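Local coordinates for thiamine-binding periplasmic protein (Escherichia coli, PDB 2QRY), which binds thiamine, thiamine phosphate and thiamine diphosphate in the periplasm and serves the ThiBPQ ABC transporter in thiamine import, at residues Gly126-Leu137 with Asp213-Ser221. Residues are numbered along the deposited sequence; the frame is centred on the assembly and turned at random.
Sequences GYFAFVYDKNKL and DLVLSYTTS. With TPS (thiamin phosphate), chain E.
With CG set anti to the carbonyl carbon in both Phe128 (chi1 -57°) and Tyr218 (chi1 -66°), the two rings lie side by side and point the same way, their planes inclined at 50°. They belong to a non-hydrogen-bonded pair of an antiparallel β-sheet, formed by strands 121-133 and 214-218 of this periplasmic solute-binding fold. Phe128 CE1 comes 3.2 Å from Tyr218 OH, which is hydrogen-bonded to Gln246 OE1, while the thiamin phosphate approaches obliquely from the opposite side of the tyrosine ring, Tyr218 CE1 lying 3.6 Å from ligand C4. Further along, Leu216 CD1 sits over one face of the Phe130 ring, 4.3 Å from its centroid, a CH-pi contact; both side chains also touch Leu170 of helix 165-178. Paired backbone hydrogen bonds join Ala129 to Ser217 and Val131 to Val215; Ser217 N reaches Ala129 O at 2.6 Å. Where the strand 214-218 ends, a type I turn from Tyr218 to Ser221 brings Ser221 to the ligand's pyrimidine. Thr219 N donates to Tyr127 O almost head-on, and one water links Tyr127 N with the hydroxyls of Thr219 and Thr220. Val131 CG2 packs on Ser221 CB; Ser221 OG accepts from Ser217 OG and donates to ligand N1A at 2.9 Å.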
loop_
_atom_site.group_PDB
_atom_site.type_symbol
_atom_site.label_atom_id
_atom_site.label_comp_id
_atom_site.label_asym_id
_atom_site.label_seq_id
_atom_site.Cartn_x
_atom_site.Cartn_y
_atom_site.Cartn_z
ATOM N N GLY A 126 2.294 4.181 -5.613
ATOM C CA GLY A 126 0.990 4.386 -6.204
ATOM C C GLY A 126 0.233 5.506 -5.527
ATOM O O GLY A 126 0.781 6.231 -4.691
ATOM N N TYR A 127 -1.037 5.644 -5.887
ATOM C CA TYR A 127 -1.870 6.686 -5.323
ATOM C C TYR A 127 -3.211 6.116 -4.894
ATOM O O TYR A 127 -3.905 5.475 -5.681
ATOM C CB TYR A 127 -2.075 7.786 -6.358
ATOM C CG TYR A 127 -0.771 8.340 -6.884
ATOM C CD1 TYR A 127 -0.081 9.333 -6.185
ATOM C CD2 TYR A 127 -0.207 7.848 -8.065
ATOM C CE1 TYR A 127 1.143 9.827 -6.650
ATOM C CE2 TYR A 127 1.014 8.330 -8.534
ATOM C CZ TYR A 127 1.681 9.321 -7.820
ATOM O OH TYR A 127 2.883 9.808 -8.278
ATOM N N PHE A 128 -3.566 6.344 -3.633
ATOM C CA PHE A 128 -4.832 5.861 -3.117
ATOM C C PHE A 128 -5.963 6.602 -3.817
ATOM O O PHE A 128 -5.877 7.807 -4.068
ATOM C CB PHE A 128 -4.930 6.091 -1.607
ATOM C CG PHE A 128 -3.822 5.454 -0.825
ATOM C CD1 PHE A 128 -3.640 4.073 -0.844
ATOM C CD2 PHE A 128 -2.955 6.238 -0.070
ATOM C CE1 PHE A 128 -2.610 3.484 -0.126
ATOM C CE2 PHE A 128 -1.921 5.657 0.656
ATOM C CZ PHE A 128 -1.746 4.279 0.628
ATOM N N ALA A 129 -7.024 5.870 -4.127
ATOM C CA ALA A 129 -8.169 6.456 -4.791
ATOM C C ALA A 129 -9.385 5.554 -4.624
ATOM O O ALA A 129 -9.251 4.353 -4.385
ATOM C CB ALA A 129 -7.862 6.646 -6.269
ATOM N N PHE A 130 -10.572 6.139 -4.744
ATOM C CA PHE A 130 -11.786 5.360 -4.640
ATOM C C PHE A 130 -12.146 4.797 -6.001
ATOM O O PHE A 130 -12.237 5.531 -6.985
ATOM C CB PHE A 130 -12.937 6.209 -4.106
ATOM C CG PHE A 130 -12.856 6.475 -2.635
ATOM C CD1 PHE A 130 -12.187 7.589 -2.150
ATOM C CD2 PHE A 130 -13.452 5.609 -1.733
ATOM C CE1 PHE A 130 -12.116 7.838 -0.778
ATOM C CE2 PHE A 130 -13.384 5.852 -0.357
ATOM C CZ PHE A 130 -12.712 6.971 0.114
ATOM N N VAL A 131 -12.324 3.484 -6.054
ATOM C CA VAL A 131 -12.686 2.806 -7.295
ATOM C C VAL A 131 -14.182 2.536 -7.336
ATOM O O VAL A 131 -14.799 2.258 -6.302
ATOM C CB VAL A 131 -11.944 1.468 -7.430
ATOM C CG1 VAL A 131 -12.536 0.654 -8.572
ATOM C CG2 VAL A 131 -10.464 1.721 -7.673
ATOM N N TYR A 132 -14.763 2.634 -8.529
ATOM C CA TYR A 132 -16.192 2.383 -8.726
ATOM C C TYR A 132 -16.437 1.706 -10.076
ATOM O O TYR A 132 -15.522 1.566 -10.891
ATOM C CB TYR A 132 -16.998 3.687 -8.668
ATOM C CG TYR A 132 -16.661 4.670 -9.767
ATOM C CD1 TYR A 132 -15.533 5.485 -9.679
ATOM C CD2 TYR A 132 -17.449 4.754 -10.919
ATOM C CE1 TYR A 132 -15.194 6.367 -10.718
ATOM C CE2 TYR A 132 -17.118 5.629 -11.966
ATOM C CZ TYR A 132 -15.994 6.428 -11.854
ATOM O OH TYR A 132 -15.669 7.284 -12.869
ATOM N N ASP A 133 -17.684 1.306 -10.302
ATOM C CA ASP A 133 -18.087 0.646 -11.540
ATOM C C ASP A 133 -18.856 1.664 -12.383
ATOM O O ASP A 133 -19.981 2.029 -12.037
ATOM C CB ASP A 133 -19.000 -0.541 -11.217
ATOM C CG ASP A 133 -19.288 -1.413 -12.431
ATOM O OD1 ASP A 133 -19.395 -0.875 -13.557
ATOM O OD2 ASP A 133 -19.420 -2.643 -12.245
ATOM N N LYS A 134 -18.260 2.118 -13.481
ATOM C CA LYS A 134 -18.918 3.100 -14.337
ATOM C C LYS A 134 -20.261 2.620 -14.871
ATOM O O LYS A 134 -21.102 3.432 -15.250
ATOM C CB LYS A 134 -18.011 3.491 -15.505
ATOM C CG LYS A 134 -16.791 4.291 -15.093
ATOM C CD LYS A 134 -15.883 4.554 -16.282
ATOM C CE LYS A 134 -15.312 3.259 -16.836
ATOM N NZ LYS A 134 -14.405 3.501 -17.991
ATOM N N ASN A 135 -20.461 1.307 -14.912
ATOM C CA ASN A 135 -21.728 0.764 -15.392
ATOM C C ASN A 135 -22.783 0.872 -14.303
ATOM O O ASN A 135 -23.977 0.816 -14.590
ATOM C CB ASN A 135 -21.600 -0.714 -15.791
ATOM C CG ASN A 135 -20.739 -0.922 -17.019
ATOM O OD1 ASN A 135 -20.707 -0.083 -17.922
ATOM N ND2 ASN A 135 -20.047 -2.057 -17.071
ATOM N N LYS A 136 -22.343 1.021 -13.058
ATOM C CA LYS A 136 -23.267 1.104 -11.930
ATOM C C LYS A 136 -23.338 2.484 -11.281
ATOM O O LYS A 136 -24.330 2.822 -10.643
ATOM C CB LYS A 136 -22.883 0.073 -10.864
ATOM C CG LYS A 136 -23.022 -1.387 -11.284
ATOM C CD LYS A 136 -22.501 -2.287 -10.167
ATOM C CE LYS A 136 -23.058 -3.705 -10.234
ATOM N NZ LYS A 136 -22.590 -4.478 -11.413
ATOM N N LEU A 137 -22.284 3.274 -11.429
ATOM C CA LEU A 137 -22.253 4.609 -10.851
ATOM C C LEU A 137 -22.042 5.612 -11.979
ATOM O O LEU A 137 -20.943 5.749 -12.522
ATOM C CB LEU A 137 -21.123 4.718 -9.828
ATOM C CG LEU A 137 -21.222 5.847 -8.805
ATOM C CD1 LEU A 137 -19.906 5.943 -8.044
ATOM C CD2 LEU A 137 -21.525 7.163 -9.502
ATOM N N ASP A 213 -20.767 1.086 -3.650
ATOM C CA ASP A 213 -20.613 1.828 -4.894
ATOM C C ASP A 213 -19.156 2.216 -5.083
ATOM O O ASP A 213 -18.684 2.362 -6.211
ATOM C CB ASP A 213 -21.477 3.090 -4.868
ATOM C CG ASP A 213 -22.962 2.781 -4.757
ATOM O OD1 ASP A 213 -23.487 2.075 -5.639
ATOM O OD2 ASP A 213 -23.606 3.251 -3.792
ATOM N N LEU A 214 -18.446 2.374 -3.968
ATOM C CA LEU A 214 -17.038 2.750 -3.995
ATOM C C LEU A 214 -16.234 2.042 -2.906
ATOM O O LEU A 214 -16.781 1.668 -1.865
ATOM C CB LEU A 214 -16.905 4.262 -3.794
ATOM C CG LEU A 214 -17.627 5.193 -4.770
ATOM C CD1 LEU A 214 -18.407 6.246 -4.000
ATOM C CD2 LEU A 214 -16.613 5.840 -5.691
ATOM N N VAL A 215 -14.938 1.858 -3.168
ATOM C CA VAL A 215 -13.995 1.256 -2.218
ATOM C C VAL A 215 -12.665 1.972 -2.313
ATOM O O VAL A 215 -12.212 2.301 -3.415
ATOM C CB VAL A 215 -13.648 -0.222 -2.500
ATOM C CG1 VAL A 215 -14.593 -1.129 -1.759
ATOM C CG2 VAL A 215 -13.637 -0.487 -4.003
ATOM N N LEU A 216 -12.027 2.203 -1.171
ATOM C CA LEU A 216 -10.724 2.842 -1.202
ATOM C C LEU A 216 -9.725 1.836 -1.767
ATOM O O LEU A 216 -9.588 0.732 -1.247
ATOM C CB LEU A 216 -10.265 3.259 0.186
ATOM C CG LEU A 216 -8.951 4.007 -0.024
ATOM C CD1 LEU A 216 -9.097 5.404 0.513
ATOM C CD2 LEU A 216 -7.788 3.258 0.602
ATOM N N SER A 217 -9.048 2.217 -2.843
ATOM C CA SER A 217 -8.060 1.346 -3.474
ATOM C C SER A 217 -6.947 2.188 -4.114
ATOM O O SER A 217 -6.458 3.132 -3.491
ATOM C CB SER A 217 -8.733 0.448 -4.521
ATOM O OG SER A 217 -7.899 -0.648 -4.864
ATOM N N TYR A 218 -6.560 1.868 -5.349
ATOM C CA TYR A 218 -5.488 2.605 -6.021
ATOM C C TYR A 218 -5.794 3.091 -7.439
ATOM O O TYR A 218 -6.597 2.486 -8.152
ATOM C CB TYR A 218 -4.228 1.748 -6.081
ATOM C CG TYR A 218 -3.607 1.455 -4.738
ATOM C CD1 TYR A 218 -4.129 0.462 -3.910
ATOM C CD2 TYR A 218 -2.475 2.150 -4.307
ATOM C CE1 TYR A 218 -3.533 0.160 -2.694
ATOM C CE2 TYR A 218 -1.873 1.860 -3.082
ATOM C CZ TYR A 218 -2.408 0.862 -2.285
ATOM O OH TYR A 218 -1.821 0.556 -1.085
ATOM N N THR A 219 -5.125 4.167 -7.858
ATOM C CA THR A 219 -5.343 4.711 -9.200
ATOM C C THR A 219 -5.013 3.674 -10.260
ATOM O O THR A 219 -5.413 3.812 -11.407
ATOM C CB THR A 219 -4.460 5.957 -9.496
ATOM O OG1 THR A 219 -3.074 5.629 -9.314
ATOM C CG2 THR A 219 -4.843 7.114 -8.593
ATOM N N THR A 220 -4.285 2.637 -9.859
ATOM C CA THR A 220 -3.864 1.576 -10.764
ATOM C C THR A 220 -4.756 0.331 -10.730
ATOM O O THR A 220 -4.575 -0.594 -11.528
ATOM C CB THR A 220 -2.408 1.142 -10.452
ATOM O OG1 THR A 220 -2.253 0.972 -9.035
ATOM C CG2 THR A 220 -1.406 2.194 -10.958
ATOM N N SER A 221 -5.719 0.301 -9.818
ATOM C CA SER A 221 -6.590 -0.861 -9.719
ATOM C C SER A 221 -7.334 -1.178 -11.017
ATOM O O SER A 221 -7.537 -2.346 -11.349
ATOM C CB SER A 221 -7.594 -0.680 -8.574
ATOM O OG SER A 221 -6.928 -0.658 -7.326
HETATM C CM2 TPS E . -6.732 -4.799 -8.313
HETATM N N3 TPS E . -2.542 -3.247 -3.493
HETATM C C2 TPS E . -3.666 -3.796 -3.078
HETATM S S1 TPS E . -3.532 -3.791 -1.360
HETATM C C5 TPS E . -1.938 -3.030 -1.246
HETATM C C4 TPS E . -1.621 -2.840 -2.574
HETATM C CM4 TPS E . -0.299 -2.193 -2.971
HETATM C C6 TPS E . -1.244 -2.727 0.045
HETATM C C7 TPS E . -2.215 -3.349 1.048
HETATM O O7 TPS E . -1.843 -3.173 2.410
HETATM N N1A TPS E . -5.413 -3.075 -7.155
HETATM C C2A TPS E . -5.571 -4.369 -7.446
HETATM N N3A TPS E . -4.723 -5.285 -6.983
HETATM C C4A TPS E . -3.674 -4.943 -6.204
HETATM N N4A TPS E . -2.812 -5.917 -5.733
HETATM C C5A TPS E . -3.472 -3.566 -5.870
HETATM C C6A TPS E . -4.399 -2.646 -6.388
HETATM C C7A TPS E . -2.306 -3.072 -4.980
HETATM P P1 TPS E . -2.982 -3.905 3.292
HETATM O O1 TPS E . -4.377 -3.338 2.907
HETATM O O2 TPS E . -2.697 -3.753 4.841
HETATM O O3 TPS E . -2.966 -5.410 2.948
HETATM O O HOH W 1 -1.734 3.892 -7.860
HETATM O O HOH W 2 -19.751 1.193 -8.458
#